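Long-range contacts in sensor protein (Pseudomonas syringae pv. tomato, PDB 2R8R), which probably acts as a membrane-bound sensor histidine kinase that transfers phosphate from ATP to a protein histidine in two-component signalling, its N-terminal domain being the piece described here: residues G12-V17 against D189-Q194; D91-T96 against V120-N125; H128-N133 against R145-D150; L159-L164 against M203-A208. All blocks are in the same frame, centred on the assembly; numbering follows the deposited sequence.

Contact 1: G12-V17 against D189-Q194; sequences GAAPGV and DAFFTQ. With SO4 (sulfate ion), chain C.
Two phenylalanines at the end of helix 185-191, F191 and F192, form the better packed side of this contact, and they meet A14 and P15 without any hydrogen bond between the segments. CG of F191 is anti to the backbone N (chi1 -170°), whereas CG of F192 is anti to the carbonyl carbon (chi1 -74°). The tightest approach is between the two rings: F191 sets its CD2 edge over a face of F192, 3.4 Å above that plane and offset toward the rim, the two planes being strongly inclined. The A14 methyl sits at the edge of the F191 ring, with CB 4.2 Å from CE2. P15 crosses F192 obliquely, its CD 4.0 Å from F192 CZ, while the carbonyl of P15 comes to the ring edge, O to CE1 3.7 Å. L197 and L169 also touch A14, so helices 194-209 and 166-174 continue the buried side. The segment 12-17 leads from strand 7-12 toward helix 19-32 and holds the first part of a Walker A pattern that continues through G18, K19 and T20, consistent with the P-loop of an ATP-binding domain. Its A14-V17 portion is a type II turn, with G16 at phi 98°, where a CB would jam against the preceding carbonyl O. The looser side is here, at P15 and G16, both partly exposed, where the loop holds a sulfate, probably from the crystallisation liquor: G16 N donates almost straight to O1 of the ion over 3.0 Å, and G18 N, T20 N and K19 NZ add further bonds.

Contact 2: D91-T96 against V120-N125; sequences DELAHT and VYTTVN
The flat group that matters most is the D91 carboxylate, and the evidence places its partners at the two oxygens. OD1 uses its anti lone pair to accept from T123 OG1 at 2.6 Å, and is also bonded to T20 OG1; OD2 accepts from E43 N. T123 chi1 of 65° sets OG1 between the backbone N and the carbonyl carbon, where it also accepts from E92 N at 3.0 Å (167°), so the hydroxyl donates one bond and accepts another, at about a right angle. D91 follows strand 87-90 in the sequence LVLVDE, and its link to T20 of the probable P-loop is consistent with a Walker B aspartate beside the Walker A threonine. Strand 119-125 is the parallel neighbour of strand 87-90. Beyond the end of strand 87-90, L93 N donates to T123 O at 2.9 Å, nearly along the C=O axis (170°). The L93 side chain, CG anti to the backbone N, crosses T122 at about a right angle, its CD2 3.8 Å from T122 CG2. L93 CB also rests on V124, CB to CB 3.9 Å. T122 OG1 is bonded to V90 O, while L93 and T122 both touch I110 of helix 106-115.

Contact 3: H128-N133 against R145-D150; sequences HLESLN and RETLPD. With SO4 (sulfate ion), chain E.
Backbone hydrogen bonds set the register. L148 N donates to H128 O over 2.9 Å, approaching 39° above the carbonyl plane, and E130 N donates to L148 O at 3.0 Å, in the carbonyl plane. Together they make L129 and L148 a single bridge with the parallel pattern. Side chains extend the bonding at both ends. The H128 ring turns edge-on to E146 O, which lies close to the ring plane, 2.7 Å from ND1 and nearly in line with the N-H (163°); the neutral carbonyl thus fixes the ring rotation and requires a proton on ND1. At the other end the D150 carboxylate accepts with the syn lone pairs of both oxygens: OD1 takes S131 N at 3.1 Å, and OD2 takes S131 OG at 2.4 Å, a very short bond. This two-pronged grip holds the carboxylate against the turn at S131. One water bridges the solvent side, donating to E130 OE2 at 2.6 Å and hydrogen-bonded to T147 OG1. Apolar contact is narrower: L129 and L148 lie side by side, pointing the same way, with their CD2 atoms 4.0 Å apart, and L129 also touches T207 while L148 reaches W107. The methyl CG2 of T147 meets N133 ND2, whose polar partner is V144 O. Of the ionic groups, R145 NH2 makes a weak bond to a sulfate. The sequence of loop, helix 133-140 and loop is therefore closed by an isolated parallel beta bridge just ahead of helix 150-154.

Contact 4: L159-L164 against M203-A208; sequences LVLIDL and MAMQTA
L161 makes the central contact, dividing its two methyls between neighbouring residues of helix 203-208. With CG anti to the backbone N (chi1 -175°), CD1 reaches the A204 methyl, 3.7 Å from CB, and CD2 presses on the CG methylene of M205 at 3.4 Å, tighter than usual for two carbons. L161 and M205 cross at about a right angle. Two residues back, L159 also points to the helix and sets CD2 3.8 Å from A208 CA; the A208 methyl touches both leucines, with CB 4.1 Å from L161 CB. Two residues on, D163 meets the tip of M205, a selenomethionine whose extended chain brings CE to 3.4 Å from D163 OD2. This methyl only lies against the carboxylate, which has its charged partner in R201: D163 OD1 and R201 NE form a salt bridge. Further out, within the helix, M203 O accepts from both N and OG1 of T207, the latter over 2.8 Å, and T207 itself touches L11, V126 and L132. On the strand side, V160 points away and pairs its backbone with V9 and L11. The axes of strand 159-161 and helix 203-208 run 9.1 Å apart at closest approach, at 149° between their directions. Small alanines one helical turn apart receiving the leucines of an edge strand give the helix-on-sheet layer of an alpha/beta P-loop NTPase fold.

Contact 1 opens first, at 12-17 after strand 7-12, and closes only at 189-194, spanning most of the domain. Contact 2 is nested inside it, joining the loop after strand 87-90 to strand 119-125 around helix 106-115. Contact 3, also nested in contact 1, follows contact 2 in series, closing the short loop around helix 133-140. Contact 4 crosses contact 1: it opens at 159-164, within the large loop, and closes at 203-208, beyond it. Contacts 1 and 2 touch through V124 and N125, contacts 2 and 3 through L93 and L148, and contacts 3 and 4 through T207. Together they tie the probable P-loop, the central parallel sheet and the C-terminal helix 194-209.

Contact 1: G12-V17 against D189-Q194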
loop_
_atom_site.group_PDB
_atom_site.type_symbol
_atom_site.label_atom_id
_atom_site.label_comp_id
_atom_site.label_asym_id
_atom_site.label_seq_id
_atom_site.Cartn_x
_atom_site.Cartn_y
_atom_site.Cartn_z
ATOM N N GLY A 12 -0.994 5.293 -6.242
ATOM C CA GLY A 12 -1.574 6.581 -5.902
ATOM C C GLY A 12 -0.492 7.633 -5.701
ATOM O O GLY A 12 0.665 7.282 -5.489
ATOM N N ALA A 13 -0.886 8.922 -5.745
ATOM C CA ALA A 13 0.016 10.073 -5.541
ATOM C C ALA A 13 0.369 10.328 -4.055
ATOM O O ALA A 13 1.417 10.882 -3.743
ATOM C CB ALA A 13 -0.617 11.339 -6.128
ATOM N N ALA A 14 -0.520 9.915 -3.150
ATOM C CA ALA A 14 -0.430 10.284 -1.753
ATOM C C ALA A 14 -1.415 9.473 -0.950
ATOM O O ALA A 14 -2.338 8.867 -1.513
ATOM C CB ALA A 14 -0.742 11.851 -1.544
ATOM N N PRO A 15 -1.234 9.479 0.385
ATOM C CA PRO A 15 -2.220 9.010 1.324
ATOM C C PRO A 15 -3.558 9.760 1.143
ATOM O O PRO A 15 -3.570 10.987 0.975
ATOM C CB PRO A 15 -1.573 9.354 2.688
ATOM C CG PRO A 15 -0.149 9.363 2.446
ATOM C CD PRO A 15 -0.013 9.930 1.074
ATOM N N GLY A 16 -4.652 9.009 1.165
ATOM C CA GLY A 16 -5.979 9.571 1.121
ATOM C C GLY A 16 -6.637 9.585 -0.237
ATOM O O GLY A 16 -7.739 10.068 -0.345
ATOM N N VAL A 17 -5.982 9.056 -1.270
ATOM C CA VAL A 17 -6.551 9.072 -2.622
ATOM C C VAL A 17 -7.532 7.932 -2.898
ATOM O O VAL A 17 -8.266 7.978 -3.878
ATOM C CB VAL A 17 -5.447 9.161 -3.726
ATOM C CG1 VAL A 17 -4.682 10.482 -3.575
ATOM C CG2 VAL A 17 -4.510 7.891 -3.732
ATOM N N ASP A 189 2.203 18.812 7.391
ATOM C CA ASP A 189 2.006 20.173 6.874
ATOM C C ASP A 189 2.960 20.487 5.729
ATOM O O ASP A 189 2.573 21.139 4.774
ATOM C CB ASP A 189 2.072 21.229 7.992
ATOM C CG ASP A 189 0.865 21.150 8.946
ATOM O OD1 ASP A 189 0.086 20.158 8.877
ATOM O OD2 ASP A 189 0.690 22.062 9.788
ATOM N N ALA A 190 4.194 19.989 5.812
ATOM C CA ALA A 190 5.223 20.224 4.775
ATOM C C ALA A 190 4.914 19.433 3.498
ATOM O O ALA A 190 5.257 19.837 2.399
ATOM C CB ALA A 190 6.658 19.899 5.321
ATOM N N PHE A 191 4.215 18.334 3.641
ATOM C CA PHE A 191 3.938 17.438 2.525
ATOM C C PHE A 191 2.681 17.794 1.743
ATOM O O PHE A 191 2.685 17.882 0.510
ATOM C CB PHE A 191 3.767 16.041 3.097
ATOM C CG PHE A 191 3.720 14.963 2.052
ATOM C CD1 PHE A 191 4.891 14.388 1.583
ATOM C CD2 PHE A 191 2.494 14.525 1.549
ATOM C CE1 PHE A 191 4.852 13.416 0.602
ATOM C CE2 PHE A 191 2.438 13.531 0.584
ATOM C CZ PHE A 191 3.627 12.974 0.108
ATOM N N PHE A 192 1.592 17.928 2.479
ATOM C CA PHE A 192 0.269 18.148 1.913
ATOM C C PHE A 192 0.061 19.614 1.672
ATOM O O PHE A 192 -0.536 20.320 2.497
ATOM C CB PHE A 192 -0.831 17.627 2.845
ATOM C CG PHE A 192 -0.924 16.163 2.867
ATOM C CD1 PHE A 192 -1.782 15.501 2.025
ATOM C CD2 PHE A 192 -0.135 15.421 3.730
ATOM C CE1 PHE A 192 -1.867 14.108 2.039
ATOM C CE2 PHE A 192 -0.220 14.022 3.730
ATOM C CZ PHE A 192 -1.092 13.387 2.859
ATOM N N THR A 193 0.595 20.057 0.544
ATOM C CA THR A 193 0.265 21.331 -0.035
ATOM C C THR A 193 -0.237 21.095 -1.453
ATOM O O THR A 193 -0.076 20.024 -2.027
ATOM C CB THR A 193 1.493 22.299 -0.023
ATOM O OG1 THR A 193 2.495 21.796 -0.908
ATOM C CG2 THR A 193 2.061 22.453 1.407
ATOM N N GLN A 194 -0.889 22.102 -1.992
ATOM C CA GLN A 194 -1.419 22.093 -3.359
ATOM C C GLN A 194 -0.295 21.845 -4.351
ATOM O O GLN A 194 -0.400 21.015 -5.235
ATOM C CB GLN A 194 -2.095 23.463 -3.609
ATOM C CG GLN A 194 -2.669 23.701 -5.001
ATOM C CD GLN A 194 -3.794 22.744 -5.362
ATOM O OE1 GLN A 194 -4.597 22.359 -4.516
ATOM N NE2 GLN A 194 -3.864 22.372 -6.632
HETATM S S SO4 C . -5.459 5.596 0.613
HETATM O O1 SO4 C . -4.450 6.051 1.530
HETATM O O2 SO4 C . -6.759 6.133 0.848
HETATM O O3 SO4 C . -4.861 5.974 -0.671
HETATM O O4 SO4 C . -5.681 4.163 0.853
#

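Contact 2: D91-T96 against V120-N125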
loop_
_atom_site.group_PDB
_atom_site.type_symbol
_atom_site.label_atom_id
_atom_site.label_comp_id
_atom_site.label_asym_id
_atom_site.label_seq_id
_atom_site.Cartn_x
_atom_site.Cartn_y
_atom_site.Cartn_z
ATOM N N ASP A 91 -1.554 -4.300 1.839
ATOM C CA ASP A 91 -1.299 -2.860 1.825
ATOM C C ASP A 91 0.187 -2.558 1.933
ATOM O O ASP A 91 0.932 -3.311 2.544
ATOM C CB ASP A 91 -2.083 -2.137 2.938
ATOM C CG ASP A 91 -3.325 -1.433 2.407
ATOM O OD1 ASP A 91 -3.221 -0.740 1.361
ATOM O OD2 ASP A 91 -4.396 -1.550 3.041
ATOM N N GLU A 92 0.617 -1.485 1.281
ATOM C CA GLU A 92 1.930 -0.898 1.507
ATOM C C GLU A 92 3.139 -1.701 1.026
ATOM O O GLU A 92 3.907 -2.243 1.823
ATOM C CB GLU A 92 2.055 -0.440 2.965
ATOM C CG GLU A 92 1.045 0.701 3.198
ATOM C CD GLU A 92 0.970 1.265 4.616
ATOM O OE1 GLU A 92 1.862 0.954 5.470
ATOM O OE2 GLU A 92 -0.006 2.044 4.846
ATOM N N LEU A 93 3.302 -1.695 -0.298
ATOM C CA LEU A 93 4.286 -2.486 -1.028
ATOM C C LEU A 93 5.751 -2.137 -0.653
ATOM O O LEU A 93 6.637 -3.016 -0.692
ATOM C CB LEU A 93 4.052 -2.247 -2.538
ATOM C CG LEU A 93 4.946 -2.857 -3.618
ATOM C CD1 LEU A 93 5.046 -4.411 -3.544
ATOM C CD2 LEU A 93 4.444 -2.401 -4.974
ATOM N N ALA A 94 5.985 -0.862 -0.340
ATOM C CA ALA A 94 7.286 -0.327 0.139
ATOM C C ALA A 94 7.618 -0.506 1.642
ATOM O O ALA A 94 8.696 -0.153 2.064
ATOM C CB ALA A 94 7.409 1.157 -0.228
ATOM N N HIS A 95 6.713 -1.062 2.425
ATOM C CA HIS A 95 6.949 -1.313 3.837
ATOM C C HIS A 95 8.237 -2.067 4.169
ATOM O O HIS A 95 8.578 -3.108 3.566
ATOM C CB HIS A 95 5.746 -2.067 4.378
ATOM C CG HIS A 95 5.767 -2.339 5.851
ATOM N ND1 HIS A 95 5.384 -1.405 6.792
ATOM C CD2 HIS A 95 6.000 -3.479 6.535
ATOM C CE1 HIS A 95 5.423 -1.953 7.996
ATOM N NE2 HIS A 95 5.802 -3.208 7.863
ATOM N N THR A 96 8.945 -1.534 5.151
ATOM C CA THR A 96 10.104 -2.190 5.749
ATOM C C THR A 96 9.592 -2.954 6.961
ATOM O O THR A 96 8.979 -2.359 7.839
ATOM C CB THR A 96 11.181 -1.143 6.139
ATOM O OG1 THR A 96 11.722 -0.583 4.937
ATOM C CG2 THR A 96 12.338 -1.762 6.950
ATOM N N VAL A 120 -1.528 -11.600 -5.646
ATOM C CA VAL A 120 -1.438 -10.521 -4.697
ATOM C C VAL A 120 -1.971 -9.197 -5.238
ATOM O O VAL A 120 -1.647 -8.788 -6.359
ATOM C CB VAL A 120 0.011 -10.322 -4.153
ATOM C CG1 VAL A 120 0.018 -9.130 -3.198
ATOM C CG2 VAL A 120 0.544 -11.606 -3.430
ATOM N N TYR A 121 -2.804 -8.535 -4.430
ATOM C CA TYR A 121 -3.185 -7.115 -4.655
ATOM C C TYR A 121 -2.423 -6.296 -3.622
ATOM O O TYR A 121 -2.290 -6.709 -2.473
ATOM C CB TYR A 121 -4.691 -6.874 -4.440
ATOM C CG TYR A 121 -5.656 -7.385 -5.513
ATOM C CD1 TYR A 121 -5.231 -8.141 -6.587
ATOM C CD2 TYR A 121 -7.036 -7.114 -5.409
ATOM C CE1 TYR A 121 -6.136 -8.622 -7.546
ATOM C CE2 TYR A 121 -7.936 -7.575 -6.366
ATOM C CZ TYR A 121 -7.472 -8.322 -7.440
ATOM O OH TYR A 121 -8.377 -8.755 -8.390
ATOM N N THR A 122 -1.899 -5.151 -4.045
ATOM C CA THR A 122 -1.114 -4.289 -3.157
ATOM C C THR A 122 -1.344 -2.824 -3.482
ATOM O O THR A 122 -1.865 -2.489 -4.530
ATOM C CB THR A 122 0.437 -4.658 -3.186
ATOM O OG1 THR A 122 1.095 -4.066 -2.058
ATOM C CG2 THR A 122 1.134 -4.203 -4.482
ATOM N N THR A 123 -0.973 -1.961 -2.550
ATOM C CA THR A 123 -1.068 -0.508 -2.728
ATOM C C THR A 123 0.307 0.114 -2.519
ATOM O O THR A 123 1.117 -0.391 -1.739
ATOM C CB THR A 123 -2.037 0.079 -1.732
ATOM O OG1 THR A 123 -1.500 -0.124 -0.430
ATOM C CG2 THR A 123 -3.412 -0.622 -1.838
ATOM N N VAL A 124 0.582 1.199 -3.235
ATOM C CA VAL A 124 1.770 1.960 -3.003
ATOM C C VAL A 124 1.552 3.409 -3.439
ATOM O O VAL A 124 0.875 3.662 -4.445
ATOM C CB VAL A 124 2.964 1.349 -3.750
ATOM C CG1 VAL A 124 2.890 1.639 -5.294
ATOM C CG2 VAL A 124 4.304 1.809 -3.112
ATOM N N ASN A 125 2.133 4.343 -2.676
ATOM C CA ASN A 125 2.262 5.753 -3.098
ATOM C C ASN A 125 3.506 5.982 -3.936
ATOM O O ASN A 125 4.533 5.373 -3.698
ATOM C CB ASN A 125 2.254 6.691 -1.905
ATOM C CG ASN A 125 0.914 6.799 -1.287
ATOM O OD1 ASN A 125 0.754 6.713 -0.057
ATOM N ND2 ASN A 125 -0.078 6.931 -2.122
#

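Contact 3: H128-N133 against R145-D150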
loop_
_atom_site.group_PDB
_atom_site.type_symbol
_atom_site.label_atom_id
_atom_site.label_comp_id
_atom_site.label_asym_id
_atom_site.label_seq_id
_atom_site.Cartn_x
_atom_site.Cartn_y
_atom_site.Cartn_z
ATOM N N HIS A 128 7.597 6.409 -2.966
ATOM C CA HIS A 128 8.447 5.317 -2.522
ATOM C C HIS A 128 9.343 4.759 -3.588
ATOM O O HIS A 128 10.336 4.126 -3.281
ATOM C CB HIS A 128 7.604 4.207 -1.898
ATOM C CG HIS A 128 6.830 4.663 -0.706
ATOM N ND1 HIS A 128 7.415 4.882 0.527
ATOM C CD2 HIS A 128 5.525 4.990 -0.572
ATOM C CE1 HIS A 128 6.495 5.296 1.375
ATOM N NE2 HIS A 128 5.339 5.371 0.732
ATOM N N LEU A 129 9.042 5.015 -4.845
ATOM C CA LEU A 129 9.904 4.535 -5.913
ATOM C C LEU A 129 11.330 5.099 -5.803
ATOM O O LEU A 129 11.499 6.316 -5.714
ATOM C CB LEU A 129 9.306 4.882 -7.271
ATOM C CG LEU A 129 8.046 4.072 -7.588
ATOM C CD1 LEU A 129 7.444 4.551 -8.900
ATOM C CD2 LEU A 129 8.382 2.561 -7.634
ATOM N N GLU A 130 12.330 4.207 -5.854
ATOM C CA GLU A 130 13.750 4.591 -5.752
ATOM C C GLU A 130 14.179 5.740 -6.673
ATOM O O GLU A 130 14.763 6.723 -6.218
ATOM C CB GLU A 130 14.653 3.380 -6.020
ATOM C CG GLU A 130 15.198 2.727 -4.772
ATOM C CD GLU A 130 15.897 1.398 -5.054
ATOM O OE1 GLU A 130 16.287 1.116 -6.213
ATOM O OE2 GLU A 130 16.040 0.622 -4.096
ATOM N N SER A 131 13.867 5.600 -7.965
ATOM C CA SER A 131 14.180 6.609 -8.987
ATOM C C SER A 131 13.676 8.021 -8.675
ATOM O O SER A 131 14.223 8.994 -9.189
ATOM C CB SER A 131 13.581 6.180 -10.317
ATOM O OG SER A 131 12.167 6.082 -10.204
ATOM N N LEU A 132 12.637 8.116 -7.839
ATOM C CA LEU A 132 11.949 9.372 -7.501
ATOM C C LEU A 132 12.302 9.924 -6.093
ATOM O O LEU A 132 11.757 10.959 -5.701
ATOM C CB LEU A 132 10.413 9.138 -7.593
ATOM C CG LEU A 132 9.818 8.810 -8.981
ATOM C CD1 LEU A 132 8.283 8.619 -8.958
ATOM C CD2 LEU A 132 10.208 9.902 -10.018
ATOM N N ASN A 133 13.184 9.253 -5.338
ATOM C CA ASN A 133 13.447 9.620 -3.912
ATOM C C ASN A 133 13.910 11.080 -3.750
ATOM O O ASN A 133 13.357 11.823 -2.931
ATOM C CB ASN A 133 14.494 8.672 -3.271
ATOM C CG ASN A 133 14.535 8.757 -1.723
ATOM O OD1 ASN A 133 15.424 9.410 -1.126
ATOM N ND2 ASN A 133 13.596 8.073 -1.071
ATOM N N ARG A 145 12.031 7.339 3.601
ATOM C CA ARG A 145 12.861 6.297 4.192
ATOM C C ARG A 145 12.518 4.858 3.763
ATOM O O ARG A 145 13.400 4.010 3.743
ATOM C CB ARG A 145 12.790 6.385 5.717
ATOM C CG ARG A 145 13.451 7.627 6.257
ATOM C CD ARG A 145 13.086 7.867 7.700
ATOM N NE ARG A 145 13.360 9.251 8.049
ATOM C CZ ARG A 145 14.563 9.744 8.299
ATOM N NH1 ARG A 145 15.636 8.981 8.257
ATOM N NH2 ARG A 145 14.685 11.020 8.595
ATOM N N GLU A 146 11.246 4.578 3.481
ATOM C CA GLU A 146 10.845 3.262 2.959
ATOM C C GLU A 146 10.793 3.397 1.427
ATOM O O GLU A 146 9.934 4.092 0.887
ATOM C CB GLU A 146 9.486 2.828 3.540
ATOM C CG GLU A 146 9.482 2.488 5.051
ATOM C CD GLU A 146 8.133 1.976 5.543
ATOM O OE1 GLU A 146 7.111 2.626 5.174
ATOM O OE2 GLU A 146 8.066 0.953 6.296
ATOM N N THR A 147 11.729 2.769 0.735
ATOM C CA THR A 147 11.773 2.815 -0.717
ATOM C C THR A 147 11.493 1.431 -1.345
ATOM O O THR A 147 11.545 0.387 -0.677
ATOM C CB THR A 147 13.134 3.290 -1.240
ATOM O OG1 THR A 147 14.132 2.377 -0.782
ATOM C CG2 THR A 147 13.474 4.730 -0.793
ATOM N N LEU A 148 11.180 1.473 -2.638
ATOM C CA LEU A 148 10.802 0.301 -3.457
ATOM C C LEU A 148 11.624 0.328 -4.759
ATOM O O LEU A 148 11.695 1.352 -5.427
ATOM C CB LEU A 148 9.292 0.347 -3.779
ATOM C CG LEU A 148 8.733 -0.815 -4.588
ATOM C CD1 LEU A 148 8.681 -2.082 -3.674
ATOM C CD2 LEU A 148 7.376 -0.474 -5.261
ATOM N N PRO A 149 12.297 -0.777 -5.094
ATOM C CA PRO A 149 12.976 -0.751 -6.389
ATOM C C PRO A 149 11.948 -0.649 -7.490
ATOM O O PRO A 149 10.881 -1.312 -7.432
ATOM C CB PRO A 149 13.743 -2.090 -6.437
ATOM C CG PRO A 149 13.861 -2.517 -5.023
ATOM C CD PRO A 149 12.556 -2.036 -4.381
ATOM N N ASP A 150 12.242 0.204 -8.463
ATOM C CA ASP A 150 11.304 0.444 -9.550
ATOM C C ASP A 150 10.881 -0.859 -10.252
ATOM O O ASP A 150 9.722 -1.018 -10.618
ATOM C CB ASP A 150 11.902 1.422 -10.543
ATOM C CG ASP A 150 12.124 2.792 -9.937
ATOM O OD1 ASP A 150 12.715 2.854 -8.842
ATOM O OD2 ASP A 150 11.708 3.800 -10.557
HETATM S S SO4 E . 12.869 13.919 7.732
HETATM O O1 SO4 E . 12.569 14.436 9.057
HETATM O O2 SO4 E . 12.449 14.815 6.669
HETATM O O3 SO4 E . 14.328 13.758 7.552
HETATM O O4 SO4 E . 12.111 12.677 7.650
HETATM O O HOH W 1 14.338 -0.024 -2.236
#

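Contact 4: L159-L164 against M203-A208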
loop_
_atom_site.group_PDB
_atom_site.type_symbol
_atom_site.label_atom_id
_atom_site.label_comp_id
_atom_site.label_asym_id
_atom_site.label_seq_id
_atom_site.Cartn_x
_atom_site.Cartn_y
_atom_site.Cartn_z
ATOM N N LEU A 159 -1.202 -2.832 -13.223
ATOM C CA LEU A 159 -1.070 -1.623 -12.457
ATOM C C LEU A 159 -2.296 -0.760 -12.691
ATOM O O LEU A 159 -2.685 -0.530 -13.850
ATOM C CB LEU A 159 0.216 -0.868 -12.855
ATOM C CG LEU A 159 0.517 0.392 -12.021
ATOM C CD1 LEU A 159 1.790 0.211 -11.209
ATOM C CD2 LEU A 159 0.647 1.594 -12.913
ATOM N N VAL A 160 -2.919 -0.291 -11.620
ATOM C CA VAL A 160 -4.019 0.663 -11.752
ATOM C C VAL A 160 -3.722 1.947 -10.998
ATOM O O VAL A 160 -3.332 1.911 -9.821
ATOM C CB VAL A 160 -5.418 0.026 -11.379
ATOM C CG1 VAL A 160 -5.429 -0.526 -10.018
ATOM C CG2 VAL A 160 -6.536 1.016 -11.551
ATOM N N LEU A 161 -3.863 3.083 -11.693
ATOM C CA LEU A 161 -3.792 4.421 -11.064
ATOM C C LEU A 161 -5.092 4.825 -10.390
ATOM O O LEU A 161 -6.150 4.831 -11.019
ATOM C CB LEU A 161 -3.397 5.488 -12.111
ATOM C CG LEU A 161 -3.151 6.927 -11.631
ATOM C CD1 LEU A 161 -2.024 6.959 -10.601
ATOM C CD2 LEU A 161 -2.888 7.867 -12.876
ATOM N N ILE A 162 -5.006 5.107 -9.087
ATOM C CA ILE A 162 -6.117 5.614 -8.296
ATOM C C ILE A 162 -5.813 7.109 -8.147
ATOM O O ILE A 162 -4.821 7.507 -7.541
ATOM C CB ILE A 162 -6.253 4.901 -6.932
ATOM C CG1 ILE A 162 -6.336 3.378 -7.146
ATOM C CG2 ILE A 162 -7.417 5.479 -6.084
ATOM C CD1 ILE A 162 -7.530 2.924 -7.884
ATOM N N ASP A 163 -6.662 7.920 -8.768
ATOM C CA ASP A 163 -6.412 9.337 -8.938
ATOM C C ASP A 163 -7.423 10.134 -8.091
ATOM O O ASP A 163 -8.539 9.693 -7.857
ATOM C CB ASP A 163 -6.517 9.671 -10.428
ATOM C CG ASP A 163 -6.247 11.114 -10.745
ATOM O OD1 ASP A 163 -5.265 11.700 -10.236
ATOM O OD2 ASP A 163 -6.991 11.648 -11.581
ATOM N N LEU A 164 -7.002 11.292 -7.626
ATOM C CA LEU A 164 -7.848 12.203 -6.886
ATOM C C LEU A 164 -7.270 13.602 -7.045
ATOM O O LEU A 164 -6.077 13.780 -6.871
ATOM C CB LEU A 164 -7.906 11.776 -5.411
ATOM C CG LEU A 164 -9.014 12.437 -4.582
ATOM C CD1 LEU A 164 -10.402 11.797 -4.891
ATOM C CD2 LEU A 164 -8.694 12.448 -3.113
HETATM N N MSE A 203 3.689 12.763 -11.084
HETATM C CA MSE A 203 4.597 11.620 -10.963
HETATM C C MSE A 203 3.873 10.282 -11.063
HETATM O O MSE A 203 4.310 9.388 -11.769
HETATM C CB MSE A 203 5.376 11.669 -9.631
HETATM C CG MSE A 203 6.540 12.649 -9.664
HETATM SE SE MSE A 203 7.564 12.724 -8.021
HETATM C CE MSE A 203 7.267 14.566 -7.498
ATOM N N ALA A 204 2.773 10.149 -10.335
ATOM C CA ALA A 204 1.971 8.921 -10.377
ATOM C C ALA A 204 1.492 8.671 -11.816
ATOM O O ALA A 204 1.548 7.553 -12.319
ATOM C CB ALA A 204 0.769 9.025 -9.387
HETATM N N MSE A 205 1.017 9.719 -12.479
HETATM C CA MSE A 205 0.533 9.570 -13.855
HETATM C C MSE A 205 1.651 9.220 -14.819
HETATM O O MSE A 205 1.488 8.354 -15.660
HETATM C CB MSE A 205 -0.192 10.824 -14.323
HETATM C CG MSE A 205 -1.626 10.839 -13.857
HETATM SE SE MSE A 205 -2.494 12.448 -14.385
HETATM C CE MSE A 205 -4.333 12.189 -13.677
ATOM N N GLN A 206 2.784 9.906 -14.702
ATOM C CA GLN A 206 3.943 9.607 -15.528
ATOM C C GLN A 206 4.428 8.181 -15.261
ATOM O O GLN A 206 4.750 7.451 -16.185
ATOM C CB GLN A 206 5.051 10.600 -15.248
ATOM C CG GLN A 206 4.826 12.007 -15.817
ATOM C CD GLN A 206 5.892 13.003 -15.315
ATOM O OE1 GLN A 206 6.587 12.748 -14.310
ATOM N NE2 GLN A 206 6.004 14.152 -15.996
ATOM N N THR A 207 4.476 7.782 -13.991
ATOM C CA THR A 207 4.759 6.389 -13.626
ATOM C C THR A 207 3.791 5.397 -14.285
ATOM O O THR A 207 4.244 4.424 -14.877
ATOM C CB THR A 207 4.745 6.165 -12.103
ATOM O OG1 THR A 207 5.715 7.022 -11.481
ATOM C CG2 THR A 207 5.071 4.653 -11.739
ATOM N N ALA A 208 2.482 5.659 -14.196
ATOM C CA ALA A 208 1.468 4.763 -14.769
ATOM C C ALA A 208 1.539 4.677 -16.290
ATOM O O ALA A 208 1.243 3.609 -16.860
ATOM C CB ALA A 208 0.044 5.147 -14.325
#